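Local coordinates for S12 family peptidase (Streptomyces sp. 82F2, PDB 3WWX), which probably hydrolyses amide bonds of D-configured substrates, as a D-stereospecific amidohydrolase of the S12 family with a beta-lactamase-like fold, at residues Tyr283-Met288 with Trp299-Gly303; Ile54-Phe58 with Leu247-Tyr251; Ala19-Pro23 with Asp329-Asp333; Ile305-Leu311 with Ala323-Asp329. All coordinates share one frame; numbering follows the deposited sequence.

Overall arrangement
From the N terminus, the first segment to be used is 19-23, and it waits almost to the end of the chain for its partner 329-333. Contact 3 therefore closes a loop that contains the other three, which follow one another in series without crossing. Contact 2 joins helix 55-68 to helix 244-255, closing a long loop of the chain that is rich in helix and poor in strand. Contacts 1 and 4 are local steps within the antiparallel sheet, tying strand 288-291 to 297-305 and strand 308-315 to 320-326. Contact 2 touches both: Thr57 meets Gly286 of contact 1, and Ile54 packs on Ser310 of contact 4. Contacts 3 and 4 share Asp329 beside the bound diamine.

Contact 1 of 4, residues Tyr283-Met288 with Trp299-Gly303; sequences YGLGLM and WGHGG
Met288 and Gly300 form an antiparallel hydrogen-bonded pair, with Met288 N to Gly300 O at 2.8 Å and Gly300 N to Met288 O at 2.9 Å, where strand 288-291 begins alongside strand 297-305. Ahead of this pair the chain turns through Gly286, and its two ends are stitched by the backbone bond from Gly284 N to Leu287 O.

The side chains show how a histidine on a strand can be fixed from several sides. The phenol of Tyr283 arrives at the imidazole edge, in the ring plane, with its OH 2.7 Å from His301 NE2; the two rings meet rim to rim, their planes at 82°. On the other nitrogen, His301 ND1 gives a nearly straight bond to Gly302 O at 2.8 Å. Met288 bends at its last torsion (chi3 -60°), which curls CE back over one face of the imidazole, 3.8 Å from His301 CA. Leu287 crosses Trp299 at about a right angle, its CD2 lying 3.7 Å from Trp299 CE3, while the indole NH turns to Glu297.

The segment His301-Gly303 is consistent with the His-x-Gly motif of S12 enzymes on the strand that borders the active site. With both ring nitrogens engaged and a methyl over one face, the imidazole has little freedom to rotate.

Contact 2 of 4, residues Ile54-Phe58 with Leu247-Tyr251; sequences ITKTF and LQTFY
Ile54 begins the interface with its CG2 branch, which meets Leu247 CD2 tip to tip at 3.8 Å and also lies at the edge of the Tyr251 ring. Beyond it Lys56 turns away from the second helix, toward Tyr158 and Asn160; it is consistent with the closing lysine of the family's SxxK motif.

Next to it, and one turn on from Ile54, Thr57 divides its two branches between two aromatic residues. Its methyl, CG2, stands anti to the backbone N and reaches the edge of Phe250, 3.6 Å from CE2. Its hydroxyl, set beside the backbone N (chi1 -49°), accepts a bond from Tyr251 OH at 2.7 Å between OG1 and OH, and is also hydrogen-bonded to Gly286 O. Phe58 then lays its ring on that of Phe250 in a face-to-face stack, centroids 3.9 Å apart and planes at 13°, while Val182 and Ile186 of helix 178-187 pack nearby.

This is buried helix-helix packing built mainly from aromatic surface. Its polar exception is the relay Tyr251 OH to Thr57 OG1 to Gly286 O, which satisfies the threonine hydroxyl inside the protein and links two helices to the loop before strand 288-291.

Contact 3 of 4, residues Ala19-Pro23 with Asp329-Asp333; sequences ADGVP and DWAGD. With DIA (octane 1,8-diamine), chain B.
Gly332 N donates to Asp20 OD2 at 2.9 Å, almost straight at 172°, and the carboxylate receives it on the anti lone pair, the one turned away from its other oxygen. Asp20 extends across the gap because CG stands anti to the backbone N (chi1 -165°), carrying OD2 over the methyl of Ala331.

Around this single bond the contact is close but small. Ala331 CB is directed at the first segment and sits 3.4 Å from Asp20 O, near the backbone of Gly21. Val22 uses one branch: its CG2 lies 3.4 Å from Ala331 O and 3.8 Å from Gly332 CA, pressing on the carbonyl of Ala331 and on the backbone of Gly332, which has no side chain. The indole of Trp330 brings CZ2 to 3.9 Å from Gly21 O, and Lys214 makes a cation-pi contact with the same ring. Both glycines have positive phi. Gly21 does so as part of a Schellman motif that ends helix 8-19. Asp333, just past Gly332, is the N-cap of the following helix and forms a salt bridge with Lys336.

At the other end of the segment Asp329 belongs to the ligand pocket, its OD2 3.5 Å from C2 of the octane diamine. The contact thus lies where two connections meet at one end of the sheet: helix 8-19 gives way to strand 24-31, and strand 320-326, its neighbour in the sheet, gives way to helix 334-343. It joins the N-terminal helix to the start of the C-terminal one.

Contact 4 of 4, residues Ile305-Leu311 with Ala323-Asp329; sequences IHGSSSL and AGNFNAD. With DIA (octane 1,8-diamine), chain B.
Asn325 and Ser308 both carry their first side-chain branch anti to the backbone N (chi1 -176° and -171°), whereas the hydroxyl of Ser310 stands beside its own N, and these settings gather the three polar groups on one face of the hairpin. The amide nitrogen serves both serines: Asn325 ND2 donates to Ser308 OG at 2.8 Å and to Ser310 OG at 2.9 Å. Ser308 OG is in turn hydrogen-bonded to Arg50 O. Asn325 OD1 accepts from Arg43 NH2 and lies 2.8 Å from a water that is equally close to Gly307 O, so the buried amide is used at both ends.

Backbone bonds pair Ser309 with Phe326 and Leu311 with Gly324. On the other face Leu311 folds over the bare Gly324, CD1 3.7 Å from Gly324 N, and both Leu311 and Phe326 pack against helix 334-343.

Before the strand, a type II turn from Ile305 to Ser308 places Gly307 N opposite Asp329, whose OD2 it meets at 3.0 Å from above the carboxylate plane; Ser213 OG binds the same oxygen. The diamine lies alongside, its C2 over one face of the His306 ring, 3.5 Å from CD2, and its N8 is 3.7 Å from Ser309 CB.

Bonds from Gly307 N and Ser213 OG thus hold the Asp329 carboxylate at the pocket wall, where it meets the diamine through its carbon chain; an electrostatic effect on a bound amine is possible.

Contact 1 of 4, residues Tyr283-Met288 with Trp299-Gly303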
loop_
_atom_site.group_PDB
_atom_site.type_symbol
_atom_site.label_atom_id
_atom_site.label_comp_id
_atom_site.label_asym_id
_atom_site.label_seq_id
_atom_site.Cartn_x
_atom_site.Cartn_y
_atom_site.Cartn_z
ATOM N N TYR A 283 -11.715 -6.493 -1.652
ATOM C CA TYR A 283 -10.270 -6.477 -1.899
ATOM C C TYR A 283 -9.963 -7.386 -3.072
ATOM O O TYR A 283 -10.319 -8.581 -3.049
ATOM C CB TYR A 283 -9.501 -6.906 -0.647
ATOM C CG TYR A 283 -8.039 -6.493 -0.682
ATOM C CD1 TYR A 283 -7.121 -7.208 -1.413
ATOM C CD2 TYR A 283 -7.596 -5.369 0.012
ATOM C CE1 TYR A 283 -5.789 -6.816 -1.483
ATOM C CE2 TYR A 283 -6.261 -4.970 -0.040
ATOM C CZ TYR A 283 -5.365 -5.702 -0.779
ATOM O OH TYR A 283 -4.046 -5.307 -0.797
ATOM N N GLY A 284 -9.325 -6.830 -4.097
ATOM C CA GLY A 284 -8.947 -7.567 -5.286
ATOM C C GLY A 284 -7.474 -7.923 -5.243
ATOM O O GLY A 284 -7.004 -8.400 -4.213
ATOM N N LEU A 285 -6.744 -7.692 -6.331
ATOM C CA LEU A 285 -5.327 -8.046 -6.350
ATOM C C LEU A 285 -4.515 -6.807 -6.022
ATOM O O LEU A 285 -4.198 -6.007 -6.888
ATOM C CB LEU A 285 -4.912 -8.667 -7.688
ATOM C CG LEU A 285 -5.761 -9.887 -8.092
ATOM C CD1 LEU A 285 -5.297 -10.429 -9.441
ATOM C CD2 LEU A 285 -5.782 -10.997 -7.041
ATOM N N GLY A 286 -4.196 -6.632 -4.744
ATOM C CA GLY A 286 -3.462 -5.439 -4.306
ATOM C C GLY A 286 -4.219 -4.135 -4.567
ATOM O O GLY A 286 -3.603 -3.084 -4.831
ATOM N N LEU A 287 -5.548 -4.205 -4.525
ATOM C CA LEU A 287 -6.412 -3.079 -4.880
ATOM C C LEU A 287 -7.731 -3.250 -4.176
ATOM O O LEU A 287 -8.227 -4.366 -4.110
ATOM C CB LEU A 287 -6.615 -3.063 -6.396
ATOM C CG LEU A 287 -7.373 -1.865 -6.962
ATOM C CD1 LEU A 287 -6.553 -0.568 -6.884
ATOM C CD2 LEU A 287 -7.764 -2.150 -8.393
ATOM N N MET A 288 -8.296 -2.175 -3.644
ATOM C CA MET A 288 -9.545 -2.236 -2.887
ATOM C C MET A 288 -10.622 -1.427 -3.573
ATOM O O MET A 288 -10.306 -0.456 -4.236
ATOM C CB MET A 288 -9.330 -1.620 -1.511
ATOM C CG MET A 288 -8.727 -2.553 -0.534
ATOM S SD MET A 288 -8.802 -1.891 1.136
ATOM C CE MET A 288 -7.870 -0.374 0.927
ATOM N N TRP A 299 -11.748 3.033 -6.208
ATOM C CA TRP A 299 -10.749 1.977 -6.270
ATOM C C TRP A 299 -9.414 2.561 -5.853
ATOM O O TRP A 299 -9.036 3.651 -6.277
ATOM C CB TRP A 299 -10.641 1.412 -7.703
ATOM C CG TRP A 299 -11.883 0.686 -8.104
ATOM C CD1 TRP A 299 -13.042 1.236 -8.593
ATOM C CD2 TRP A 299 -12.104 -0.725 -8.035
ATOM N NE1 TRP A 299 -13.973 0.248 -8.806
ATOM C CE2 TRP A 299 -13.419 -0.964 -8.482
ATOM C CE3 TRP A 299 -11.323 -1.810 -7.627
ATOM C CZ2 TRP A 299 -13.969 -2.244 -8.551
ATOM C CZ3 TRP A 299 -11.863 -3.079 -7.683
ATOM C CH2 TRP A 299 -13.184 -3.290 -8.135
ATOM N N GLY A 300 -8.666 1.834 -5.037
ATOM C CA GLY A 300 -7.390 2.373 -4.589
ATOM C C GLY A 300 -6.822 1.553 -3.452
ATOM O O GLY A 300 -7.018 0.347 -3.396
ATOM N N HIS A 301 -6.124 2.207 -2.536
ATOM C CA HIS A 301 -5.515 1.496 -1.421
ATOM C C HIS A 301 -5.118 2.530 -0.390
ATOM O O HIS A 301 -4.782 3.660 -0.732
ATOM C CB HIS A 301 -4.276 0.727 -1.912
ATOM C CG HIS A 301 -3.992 -0.549 -1.168
ATOM N ND1 HIS A 301 -3.387 -0.586 0.069
ATOM C CD2 HIS A 301 -4.193 -1.840 -1.527
ATOM C CE1 HIS A 301 -3.252 -1.852 0.449
ATOM N NE2 HIS A 301 -3.735 -2.626 -0.495
ATOM N N GLY A 302 -5.146 2.123 0.877
ATOM C CA GLY A 302 -4.607 2.975 1.926
ATOM C C GLY A 302 -3.173 2.586 2.193
ATOM O O GLY A 302 -2.733 1.501 1.818
ATOM N N GLY A 303 -2.440 3.481 2.836
ATOM C CA GLY A 303 -1.082 3.197 3.247
ATOM C C GLY A 303 -0.853 3.575 4.686
ATOM O O GLY A 303 -1.293 4.616 5.152
#

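Contact 2 of 4, residues Ile54-Phe58 with Leu247-Tyr251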
loop_
_atom_site.group_PDB
_atom_site.type_symbol
_atom_site.label_atom_id
_atom_site.label_comp_id
_atom_site.label_asym_id
_atom_site.label_seq_id
_atom_site.Cartn_x
_atom_site.Cartn_y
_atom_site.Cartn_z
ATOM N N ILE A 54 0.265 1.180 -0.032
ATOM C CA ILE A 54 -0.008 1.498 -1.429
ATOM C C ILE A 54 0.994 0.813 -2.372
ATOM O O ILE A 54 0.676 0.497 -3.528
ATOM C CB ILE A 54 -0.060 3.022 -1.593
ATOM C CG1 ILE A 54 -1.404 3.551 -1.099
ATOM C CG2 ILE A 54 0.203 3.463 -3.036
ATOM C CD1 ILE A 54 -1.404 5.048 -0.837
ATOM N N THR A 55 2.194 0.544 -1.865
ATOM C CA THR A 55 3.195 -0.204 -2.619
ATOM C C THR A 55 2.622 -1.493 -3.171
ATOM O O THR A 55 2.989 -1.935 -4.268
ATOM C CB THR A 55 4.388 -0.543 -1.715
ATOM O OG1 THR A 55 4.971 0.663 -1.190
ATOM C CG2 THR A 55 5.457 -1.334 -2.454
ATOM N N LYS A 56 1.718 -2.116 -2.423
ATOM C CA LYS A 56 1.124 -3.374 -2.846
ATOM C C LYS A 56 0.495 -3.290 -4.233
ATOM O O LYS A 56 0.513 -4.265 -4.969
ATOM C CB LYS A 56 0.080 -3.840 -1.846
ATOM C CG LYS A 56 0.661 -4.290 -0.525
ATOM C CD LYS A 56 -0.397 -4.945 0.353
ATOM C CE LYS A 56 0.189 -5.489 1.647
ATOM N NZ LYS A 56 0.677 -4.433 2.549
ATOM N N THR A 57 -0.110 -2.159 -4.586
ATOM C CA THR A 57 -0.729 -2.066 -5.902
ATOM C C THR A 57 0.331 -2.141 -6.999
ATOM O O THR A 57 0.101 -2.742 -8.057
ATOM C CB THR A 57 -1.532 -0.779 -6.042
ATOM O OG1 THR A 57 -2.391 -0.621 -4.914
ATOM C CG2 THR A 57 -2.360 -0.824 -7.311
ATOM N N PHE A 58 1.496 -1.541 -6.752
ATOM C CA PHE A 58 2.602 -1.622 -7.705
ATOM C C PHE A 58 3.075 -3.069 -7.850
ATOM O O PHE A 58 3.265 -3.576 -8.951
ATOM C CB PHE A 58 3.759 -0.722 -7.276
ATOM C CG PHE A 58 3.452 0.750 -7.370
ATOM C CD1 PHE A 58 2.814 1.404 -6.324
ATOM C CD2 PHE A 58 3.806 1.485 -8.483
ATOM C CE1 PHE A 58 2.527 2.764 -6.384
ATOM C CE2 PHE A 58 3.505 2.858 -8.548
ATOM C CZ PHE A 58 2.883 3.489 -7.501
ATOM N N LEU A 247 0.902 9.605 -7.376
ATOM C CA LEU A 247 -0.018 8.538 -6.987
ATOM C C LEU A 247 -1.291 8.584 -7.824
ATOM O O LEU A 247 -1.823 7.542 -8.213
ATOM C CB LEU A 247 -0.340 8.566 -5.496
ATOM C CG LEU A 247 0.784 8.099 -4.578
ATOM C CD1 LEU A 247 0.315 8.251 -3.145
ATOM C CD2 LEU A 247 1.211 6.673 -4.857
ATOM N N GLN A 248 -1.766 9.795 -8.106
ATOM C CA GLN A 248 -2.922 9.932 -8.987
ATOM C C GLN A 248 -2.590 9.467 -10.403
ATOM O O GLN A 248 -3.363 8.730 -11.024
ATOM C CB GLN A 248 -3.410 11.370 -9.041
ATOM C CG GLN A 248 -4.009 11.876 -7.768
ATOM C CD GLN A 248 -4.435 13.296 -7.948
ATOM O OE1 GLN A 248 -5.512 13.564 -8.499
ATOM N NE2 GLN A 248 -3.567 14.217 -7.590
ATOM N N THR A 249 -1.441 9.881 -10.924
ATOM C CA THR A 249 -1.047 9.449 -12.271
ATOM C C THR A 249 -1.080 7.922 -12.393
ATOM O O THR A 249 -1.594 7.341 -13.361
ATOM C CB THR A 249 0.352 9.969 -12.598
ATOM O OG1 THR A 249 0.325 11.400 -12.498
ATOM C CG2 THR A 249 0.791 9.532 -13.997
ATOM N N PHE A 250 -0.549 7.264 -11.375
ATOM C CA PHE A 250 -0.501 5.815 -11.354
ATOM C C PHE A 250 -1.897 5.189 -11.283
ATOM O O PHE A 250 -2.255 4.363 -12.142
ATOM C CB PHE A 250 0.354 5.313 -10.180
ATOM C CG PHE A 250 0.229 3.818 -9.950
ATOM C CD1 PHE A 250 0.700 2.912 -10.895
ATOM C CD2 PHE A 250 -0.367 3.319 -8.791
ATOM C CE1 PHE A 250 0.572 1.553 -10.689
ATOM C CE2 PHE A 250 -0.488 1.959 -8.587
ATOM C CZ PHE A 250 -0.016 1.073 -9.549
ATOM N N TYR A 251 -2.711 5.572 -10.305
ATOM C CA TYR A 251 -4.011 4.924 -10.163
ATOM C C TYR A 251 -4.947 5.243 -11.341
ATOM O O TYR A 251 -5.711 4.374 -11.771
ATOM C CB TYR A 251 -4.664 5.254 -8.810
ATOM C CG TYR A 251 -4.110 4.400 -7.673
ATOM C CD1 TYR A 251 -4.600 3.126 -7.430
ATOM C CD2 TYR A 251 -3.111 4.879 -6.855
ATOM C CE1 TYR A 251 -4.094 2.336 -6.407
ATOM C CE2 TYR A 251 -2.581 4.083 -5.835
ATOM C CZ TYR A 251 -3.092 2.829 -5.617
ATOM O OH TYR A 251 -2.544 2.090 -4.601
#

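Contact 3 of 4, residues Ala19-Pro23 with Asp329-Asp333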
loop_
_atom_site.group_PDB
_atom_site.type_symbol
_atom_site.label_atom_id
_atom_site.label_comp_id
_atom_site.label_asym_id
_atom_site.label_seq_id
_atom_site.Cartn_x
_atom_site.Cartn_y
_atom_site.Cartn_z
ATOM N N ALA A 19 -6.940 19.552 12.977
ATOM C CA ALA A 19 -7.602 19.763 14.275
ATOM C C ALA A 19 -7.582 18.520 15.177
ATOM O O ALA A 19 -7.605 18.640 16.411
ATOM C CB ALA A 19 -9.030 20.225 14.064
ATOM N N ASP A 20 -7.547 17.332 14.572
ATOM C CA ASP A 20 -7.543 16.058 15.289
ATOM C C ASP A 20 -6.145 15.684 15.790
ATOM O O ASP A 20 -5.987 14.697 16.505
ATOM C CB ASP A 20 -8.057 14.935 14.368
ATOM C CG ASP A 20 -8.418 13.672 15.119
ATOM O OD1 ASP A 20 -9.132 13.775 16.146
ATOM O OD2 ASP A 20 -8.000 12.568 14.688
ATOM N N GLY A 21 -5.140 16.457 15.378
ATOM C CA GLY A 21 -3.772 16.242 15.829
ATOM C C GLY A 21 -2.737 15.991 14.746
ATOM O O GLY A 21 -1.559 15.876 15.067
ATOM N N VAL A 22 -3.143 15.900 13.484
ATOM C CA VAL A 22 -2.152 15.765 12.416
ATOM C C VAL A 22 -1.334 17.052 12.275
ATOM O O VAL A 22 -1.897 18.123 12.032
ATOM C CB VAL A 22 -2.822 15.433 11.057
ATOM C CG1 VAL A 22 -1.799 15.434 9.915
ATOM C CG2 VAL A 22 -3.510 14.091 11.130
ATOM N N PRO A 23 0.006 16.971 12.388
ATOM C CA PRO A 23 0.766 18.221 12.227
ATOM C C PRO A 23 0.656 18.864 10.846
ATOM O O PRO A 23 0.588 20.086 10.736
ATOM C CB PRO A 23 2.209 17.787 12.545
ATOM C CG PRO A 23 2.029 16.672 13.537
ATOM C CD PRO A 23 0.835 15.909 12.979
ATOM N N ASP A 329 0.613 9.186 12.608
ATOM C CA ASP A 329 -0.010 7.886 12.405
ATOM C C ASP A 329 -1.029 7.543 13.485
ATOM O O ASP A 329 -1.550 6.426 13.497
ATOM C CB ASP A 329 1.039 6.789 12.252
ATOM C CG ASP A 329 2.001 6.717 13.417
ATOM O OD1 ASP A 329 1.685 7.219 14.517
ATOM O OD2 ASP A 329 3.089 6.141 13.227
ATOM N N TRP A 330 -1.339 8.504 14.356
ATOM C CA TRP A 330 -2.261 8.297 15.478
ATOM C C TRP A 330 -3.515 9.155 15.378
ATOM O O TRP A 330 -4.399 9.065 16.245
ATOM C CB TRP A 330 -1.571 8.611 16.810
ATOM C CG TRP A 330 -1.323 10.084 17.032
ATOM C CD1 TRP A 330 -2.202 10.999 17.555
ATOM C CD2 TRP A 330 -0.136 10.821 16.720
ATOM N NE1 TRP A 330 -1.640 12.245 17.580
ATOM C CE2 TRP A 330 -0.365 12.164 17.078
ATOM C CE3 TRP A 330 1.102 10.475 16.173
ATOM C CZ2 TRP A 330 0.579 13.146 16.901
ATOM C CZ3 TRP A 330 2.039 11.451 16.008
ATOM C CH2 TRP A 330 1.785 12.770 16.370
ATOM N N ALA A 331 -3.600 9.981 14.343
ATOM C CA ALA A 331 -4.684 10.940 14.227
ATOM C C ALA A 331 -5.026 11.189 12.776
ATOM O O ALA A 331 -4.230 10.894 11.884
ATOM C CB ALA A 331 -4.307 12.232 14.887
ATOM N N GLY A 332 -6.216 11.751 12.561
ATOM C CA GLY A 332 -6.699 12.070 11.233
ATOM C C GLY A 332 -7.523 10.938 10.660
ATOM O O GLY A 332 -7.122 9.783 10.683
ATOM N N ASP A 333 -8.671 11.295 10.114
ATOM C CA ASP A 333 -9.591 10.355 9.501
ATOM C C ASP A 333 -9.491 10.472 7.973
ATOM O O ASP A 333 -9.995 11.413 7.374
ATOM C CB ASP A 333 -10.993 10.687 10.004
ATOM C CG ASP A 333 -12.036 9.692 9.555
ATOM O OD1 ASP A 333 -11.812 9.011 8.543
ATOM O OD2 ASP A 333 -13.088 9.598 10.224
HETATM N N1 DIA B . 3.751 2.227 16.030
HETATM C C1 DIA B . 4.806 2.394 15.084
HETATM C C2 DIA B . 4.438 2.930 13.717
HETATM C C3 DIA B . 3.090 2.518 13.221
HETATM C C4 DIA B . 3.039 1.672 11.967
HETATM C C5 DIA B . 2.235 2.316 10.869
HETATM C C6 DIA B . 0.868 2.791 11.294
HETATM C C7 DIA B . 0.195 3.567 10.207
HETATM C C8 DIA B . -1.233 3.808 10.614
HETATM N N8 DIA B . -1.727 4.917 9.875
#

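Contact 4 of 4, residues Ile305-Leu311 with Ala323-Asp329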
loop_
_atom_site.group_PDB
_atom_site.type_symbol
_atom_site.label_atom_id
_atom_site.label_comp_id
_atom_site.label_asym_id
_atom_site.label_seq_id
_atom_site.Cartn_x
_atom_site.Cartn_y
_atom_site.Cartn_z
ATOM N N ILE A 305 2.565 3.366 7.434
ATOM C CA ILE A 305 3.899 3.042 7.868
ATOM C C ILE A 305 4.246 4.171 8.861
ATOM O O ILE A 305 3.473 5.112 9.025
ATOM C CB ILE A 305 4.859 2.916 6.655
ATOM C CG1 ILE A 305 6.223 2.355 7.053
ATOM C CG2 ILE A 305 5.005 4.249 5.962
ATOM C CD1 ILE A 305 6.992 1.783 5.861
ATOM N N HIS A 306 5.366 4.072 9.554
ATOM C CA HIS A 306 5.679 5.008 10.641
ATOM C C HIS A 306 5.518 6.470 10.240
ATOM O O HIS A 306 6.147 6.940 9.312
ATOM C CB HIS A 306 7.109 4.813 11.120
ATOM C CG HIS A 306 7.393 3.429 11.590
ATOM N ND1 HIS A 306 7.286 2.321 10.768
ATOM C CD2 HIS A 306 7.811 2.971 12.788
ATOM C CE1 HIS A 306 7.596 1.246 11.453
ATOM N NE2 HIS A 306 7.939 1.611 12.677
ATOM N N GLY A 307 4.660 7.182 10.953
ATOM C CA GLY A 307 4.453 8.595 10.732
ATOM C C GLY A 307 3.804 8.972 9.421
ATOM O O GLY A 307 3.927 10.129 9.003
ATOM N N SER A 308 3.123 8.026 8.793
ATOM C CA SER A 308 2.626 8.267 7.451
ATOM C C SER A 308 1.362 7.476 7.154
ATOM O O SER A 308 1.402 6.256 6.989
ATOM C CB SER A 308 3.698 7.936 6.425
ATOM O OG SER A 308 3.258 8.387 5.147
ATOM N N SER A 309 0.245 8.188 7.093
ATOM C CA SER A 309 -1.057 7.607 6.735
ATOM C C SER A 309 -1.430 8.174 5.378
ATOM O O SER A 309 -1.656 9.375 5.261
ATOM C CB SER A 309 -2.111 7.959 7.768
ATOM O OG SER A 309 -3.344 7.327 7.459
ATOM N N SER A 310 -1.460 7.311 4.359
ATOM C CA SER A 310 -1.636 7.731 2.979
ATOM C C SER A 310 -2.941 7.212 2.424
ATOM O O SER A 310 -3.471 6.192 2.874
ATOM C CB SER A 310 -0.491 7.207 2.108
ATOM O OG SER A 310 0.753 7.691 2.580
ATOM N N LEU A 311 -3.470 7.956 1.459
ATOM C CA LEU A 311 -4.682 7.550 0.772
ATOM C C LEU A 311 -4.495 7.803 -0.726
ATOM O O LEU A 311 -3.767 8.699 -1.148
ATOM C CB LEU A 311 -5.916 8.278 1.342
ATOM C CG LEU A 311 -5.898 9.786 1.215
ATOM C CD1 LEU A 311 -6.641 10.225 -0.050
ATOM C CD2 LEU A 311 -6.516 10.443 2.460
ATOM N N ALA A 323 -5.275 11.763 -3.941
ATOM C CA ALA A 323 -4.219 11.122 -3.139
ATOM C C ALA A 323 -3.788 12.096 -2.079
ATOM O O ALA A 323 -3.888 13.303 -2.258
ATOM C CB ALA A 323 -3.033 10.711 -4.006
ATOM N N GLY A 324 -3.311 11.586 -0.957
ATOM C CA GLY A 324 -2.865 12.478 0.101
ATOM C C GLY A 324 -2.209 11.763 1.252
ATOM O O GLY A 324 -2.080 10.542 1.258
ATOM N N ASN A 325 -1.848 12.545 2.266
ATOM C CA ASN A 325 -1.038 12.041 3.369
ATOM C C ASN A 325 -1.234 12.848 4.639
ATOM O O ASN A 325 -1.315 14.091 4.590
ATOM C CB ASN A 325 0.447 12.059 2.974
ATOM C CG ASN A 325 1.347 11.450 4.045
ATOM O OD1 ASN A 325 2.015 12.155 4.808
ATOM N ND2 ASN A 325 1.363 10.126 4.121
ATOM N N PHE A 326 -1.263 12.135 5.759
ATOM C CA PHE A 326 -1.141 12.724 7.086
ATOM C C PHE A 326 0.204 12.307 7.654
ATOM O O PHE A 326 0.570 11.132 7.575
ATOM C CB PHE A 326 -2.219 12.176 8.029
ATOM C CG PHE A 326 -3.644 12.387 7.564
ATOM C CD1 PHE A 326 -4.003 13.486 6.810
ATOM C CD2 PHE A 326 -4.615 11.490 7.940
ATOM C CE1 PHE A 326 -5.319 13.673 6.414
ATOM C CE2 PHE A 326 -5.949 11.671 7.554
ATOM C CZ PHE A 326 -6.286 12.768 6.794
ATOM N N ASN A 327 0.918 13.237 8.301
ATOM C CA ASN A 327 2.236 12.932 8.885
ATOM C C ASN A 327 2.168 12.634 10.387
ATOM O O ASN A 327 3.149 12.819 11.121
ATOM C CB ASN A 327 3.250 14.026 8.577
ATOM C CG ASN A 327 2.919 15.335 9.240
ATOM O OD1 ASN A 327 1.842 15.502 9.816
ATOM N ND2 ASN A 327 3.867 16.268 9.184
ATOM N N ALA A 328 1.012 12.166 10.838
ATOM C CA ALA A 328 0.895 11.530 12.152
ATOM C C ALA A 328 0.199 10.221 11.908
ATOM O O ALA A 328 -0.736 10.145 11.099
ATOM C CB ALA A 328 0.095 12.378 13.104
ATOM N N ASP A 329 0.613 9.186 12.608
ATOM C CA ASP A 329 -0.010 7.886 12.405
ATOM C C ASP A 329 -1.029 7.543 13.485
ATOM O O ASP A 329 -1.550 6.426 13.497
ATOM C CB ASP A 329 1.039 6.789 12.252
ATOM C CG ASP A 329 2.001 6.717 13.417
ATOM O OD1 ASP A 329 1.685 7.219 14.517
ATOM O OD2 ASP A 329 3.089 6.141 13.227
HETATM N N1 DIA B . 3.751 2.227 16.030
HETATM C C1 DIA B . 4.806 2.394 15.084
HETATM C C2 DIA B . 4.438 2.930 13.717
HETATM C C3 DIA B . 3.090 2.518 13.221
HETATM C C4 DIA B . 3.039 1.672 11.967
HETATM C C5 DIA B . 2.235 2.316 10.869
HETATM C C6 DIA B . 0.868 2.791 11.294
HETATM C C7 DIA B . 0.195 3.567 10.207
HETATM C C8 DIA B . -1.233 3.808 10.614
HETATM N N8 DIA B . -1.727 4.917 9.875
HETATM O O HOH W 1 4.180 11.329 6.432
#